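PDB 1IQQ: S3-RNase from Pyrus pyrifolia, which cleaves RNA as a T2-family ribonuclease of the pistil, responsible for gametophytic self-incompatibility in Japanese pear. Local coordinates for residues D44-P49 and W85-S90. Sequence-based numbering, arbitrary orientation.
Sequences DPSKCP and WMKHGS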
ATOM      1  N   ASP A  44      -9.094  12.075  -6.154  1.00 17.07           N
ATOM      2  CA  ASP A  44      -9.497  10.733  -6.593  1.00 16.33           C
ATOM      3  C   ASP A  44     -10.969  10.523  -6.334  1.00 14.22           C
ATOM      4  O   ASP A  44     -11.560  11.238  -5.521  1.00 20.09           O
ATOM      5  CB  ASP A  44      -8.737   9.657  -5.798  1.00 18.61           C
ATOM      6  CG  ASP A  44      -7.223   9.769  -5.936  1.00 19.15           C
ATOM      7  OD1 ASP A  44      -6.705  10.206  -7.018  1.00 16.30           O
ATOM      8  OD2 ASP A  44      -6.484   9.410  -4.969  1.00 19.99           O
ATOM      9  N   PRO A  45     -11.601   9.563  -7.019  1.00 15.58           N
ATOM     10  CA  PRO A  45     -13.043   9.293  -6.772  1.00 12.23           C
ATOM     11  C   PRO A  45     -13.119   8.626  -5.383  1.00 14.77           C
ATOM     12  O   PRO A  45     -12.124   8.077  -4.855  1.00 17.71           O
ATOM     13  CB  PRO A  45     -13.442   8.363  -7.915  1.00 15.22           C
ATOM     14  CG  PRO A  45     -12.158   7.603  -8.152  1.00 22.04           C
ATOM     15  CD  PRO A  45     -11.064   8.649  -8.030  1.00 14.39           C
ATOM     16  N   SER A  46     -14.305   8.746  -4.767  1.00 16.18           N
ATOM     17  CA  SER A  46     -14.553   8.187  -3.438  1.00 15.73           C
ATOM     18  C   SER A  46     -16.018   7.873  -3.286  1.00 18.82           C
ATOM     19  O   SER A  46     -16.889   8.637  -3.743  1.00 14.89           O
ATOM     20  CB  SER A  46     -14.153   9.237  -2.383  1.00 20.74           C
ATOM     21  OG  SER A  46     -14.334   8.767  -1.059  1.00 31.58           O
ATOM     22  N   LYS A  47     -16.318   6.727  -2.660  1.00 15.47           N
ATOM     23  CA  LYS A  47     -17.699   6.325  -2.380  1.00 15.22           C
ATOM     24  C   LYS A  47     -18.567   6.408  -3.616  1.00 15.20           C
ATOM     25  O   LYS A  47     -19.602   7.103  -3.699  1.00 15.17           O
ATOM     26  CB  LYS A  47     -18.261   7.205  -1.266  1.00 21.68           C
ATOM     27  CG  LYS A  47     -17.422   7.124   0.028  1.00 23.69           C
ATOM     28  CD  LYS A  47     -18.188   6.653   1.230  1.00 30.76           C
ATOM     29  CE  LYS A  47     -17.424   7.116   2.478  1.00 29.81           C
ATOM     30  NZ  LYS A  47     -18.169   6.948   3.772  1.00 30.32           N
ATOM     31  N   CYS A  48     -18.172   5.651  -4.615  1.00 15.05           N
ATOM     32  CA  CYS A  48     -18.926   5.617  -5.845  1.00 15.50           C
ATOM     33  C   CYS A  48     -20.171   4.724  -5.655  1.00 15.68           C
ATOM     34  O   CYS A  48     -20.150   3.756  -4.880  1.00 15.89           O
ATOM     35  CB  CYS A  48     -18.038   5.015  -6.957  1.00 10.76           C
ATOM     36  SG  CYS A  48     -16.618   6.110  -7.304  1.00 14.84           S
ATOM     37  N   PRO A  49     -21.250   5.007  -6.392  1.00 15.45           N
ATOM     38  CA  PRO A  49     -22.468   4.174  -6.245  1.00 14.27           C
ATOM     39  C   PRO A  49     -22.155   2.716  -6.569  1.00 14.84           C
ATOM     40  O   PRO A  49     -21.616   2.385  -7.642  1.00 15.52           O
ATOM     41  CB  PRO A  49     -23.441   4.741  -7.269  1.00 13.96           C
ATOM     42  CG  PRO A  49     -22.938   6.173  -7.492  1.00 17.45           C
ATOM     43  CD  PRO A  49     -21.419   6.010  -7.457  1.00 17.40           C
ATOM     44  N   TRP A  85     -13.629  -1.196   0.836  1.00  8.56           N
ATOM     45  CA  TRP A  85     -14.456  -1.457  -0.317  1.00  8.69           C
ATOM     46  C   TRP A  85     -15.369  -0.262  -0.595  1.00  8.43           C
ATOM     47  O   TRP A  85     -15.501   0.183  -1.724  1.00  8.92           O
ATOM     48  CB  TRP A  85     -15.274  -2.731  -0.107  1.00  8.46           C
ATOM     49  CG  TRP A  85     -16.459  -2.813  -1.032  1.00  9.32           C
ATOM     50  CD1 TRP A  85     -17.779  -2.728  -0.665  1.00  8.51           C
ATOM     51  CD2 TRP A  85     -16.427  -2.935  -2.444  1.00  9.44           C
ATOM     52  NE1 TRP A  85     -18.581  -2.782  -1.794  1.00  8.74           N
ATOM     53  CE2 TRP A  85     -17.757  -2.920  -2.895  1.00  8.85           C
ATOM     54  CE3 TRP A  85     -15.386  -3.067  -3.380  1.00  8.32           C
ATOM     55  CZ2 TRP A  85     -18.089  -3.019  -4.245  1.00  8.80           C
ATOM     56  CZ3 TRP A  85     -15.699  -3.171  -4.696  1.00  8.87           C
ATOM     57  CH2 TRP A  85     -17.067  -3.140  -5.134  1.00  8.94           C
ATOM     58  N   MET A  86     -16.095   0.187   0.418  1.00  7.07           N
ATOM     59  CA  MET A  86     -17.032   1.279   0.135  1.00  8.44           C
ATOM     60  C   MET A  86     -16.398   2.564  -0.342  1.00  9.31           C
ATOM     61  O   MET A  86     -16.956   3.253  -1.245  1.00 10.38           O
ATOM     62  CB  MET A  86     -17.919   1.540   1.363  1.00 10.53           C
ATOM     63  CG  MET A  86     -18.971   0.434   1.615  1.00 13.02           C
ATOM     64  SD  MET A  86     -19.961   0.048   0.221  1.00 16.32           S
ATOM     65  CE  MET A  86     -21.022   1.539   0.178  1.00 13.97           C
ATOM     66  N   LYS A  87     -15.273   2.935   0.268  1.00  9.29           N
ATOM     67  CA  LYS A  87     -14.625   4.182  -0.133  1.00  8.79           C
ATOM     68  C   LYS A  87     -13.819   4.109  -1.403  1.00 11.69           C
ATOM     69  O   LYS A  87     -13.839   5.031  -2.219  1.00 12.50           O
ATOM     70  CB  LYS A  87     -13.705   4.689   0.956  1.00 11.77           C
ATOM     71  CG  LYS A  87     -13.137   6.045   0.658  1.00 21.45           C
ATOM     72  CD  LYS A  87     -12.347   6.618   1.855  1.00 24.05           C
ATOM     73  CE  LYS A  87     -11.635   7.864   1.377  1.00 24.41           C
ATOM     74  NZ  LYS A  87     -10.527   8.374   2.250  1.00 36.17           N
ATOM     75  N   HIS A  88     -13.105   3.008  -1.579  1.00  8.17           N
ATOM     76  CA  HIS A  88     -12.223   2.892  -2.777  1.00  8.56           C
ATOM     77  C   HIS A  88     -12.584   1.829  -3.820  1.00  7.59           C
ATOM     78  O   HIS A  88     -12.692   2.161  -5.000  1.00  8.21           O
ATOM     79  CB  HIS A  88     -10.805   2.641  -2.240  1.00  8.18           C
ATOM     80  CG  HIS A  88     -10.299   3.768  -1.403  1.00  9.25           C
ATOM     81  ND1 HIS A  88      -9.989   4.978  -1.954  1.00 12.07           N
ATOM     82  CD2 HIS A  88     -10.011   3.854  -0.074  1.00 13.38           C
ATOM     83  CE1 HIS A  88      -9.517   5.775  -1.011  1.00 18.88           C
ATOM     84  NE2 HIS A  88      -9.515   5.118   0.137  1.00 14.25           N
ATOM     85  N   GLY A  89     -12.762   0.565  -3.394  1.00  8.02           N
ATOM     86  CA  GLY A  89     -13.054  -0.533  -4.324  1.00  7.94           C
ATOM     87  C   GLY A  89     -14.245  -0.221  -5.209  1.00  9.80           C
ATOM     88  O   GLY A  89     -14.278  -0.563  -6.400  1.00 10.76           O
ATOM     89  N   SER A  90     -15.257   0.396  -4.607  1.00  9.83           N
ATOM     90  CA  SER A  90     -16.522   0.723  -5.329  1.00 10.97           C
ATOM     91  C   SER A  90     -16.302   1.631  -6.532  1.00 12.67           C
ATOM     92  O   SER A  90     -17.177   1.748  -7.412  1.00 12.59           O
ATOM     93  CB  SER A  90     -17.498   1.428  -4.359  1.00 10.43           C
ATOM     94  OG  SER A  90     -16.933   2.687  -4.007  1.00 11.89           O
TER
HETATM   95  O   HOH W   1     -10.573   5.710  -4.702  1.00 14.16           O
HETATM   96  O   HOH W   2     -19.677   3.528  -2.216  1.00 16.87           O
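Lys47 and Cys48, in the loop after strand 30-38, dock on the C-terminal turn of helix 77-89, which carries the active-site residues Lys87 and His88. Lys47 N donates to Lys87 O at 3.0 Å and nearly straight (166° at the hydrogen), although tilted 27° from the carbonyl plane. Beside it, Lys47 CA packs its hydrogen on Met86 O. Ser90 OG takes the crowded position between its own N and C (chi1 66°). From there it donates to Met86 O at 2.8 Å, from above the carbonyl plane, and accepts a weak bond from Cys48 N at 3.3 Å. Water 2 donates to both Met86 O and Cys48 O. An alanine at Ser90 would probably leave Cys48 N without this acceptor and Met86 O without one of its donors. Ser46 OG lies against Lys87 CG at 3.4 Å. Lys87 CG also lies 3.8 Å above the plane of the His88 ring, over its centre. Water 1 meets His88 ND1 in the ring plane at 2.9 Å and donates to Pro45 O. The disulfide from Cys48 to Cys91, the residue after Ser90, adds a covalent tie. One straight bond, a weak one and a disulfide thus hold the loop beside the helix end, and one water links it to the proton acceptor His88.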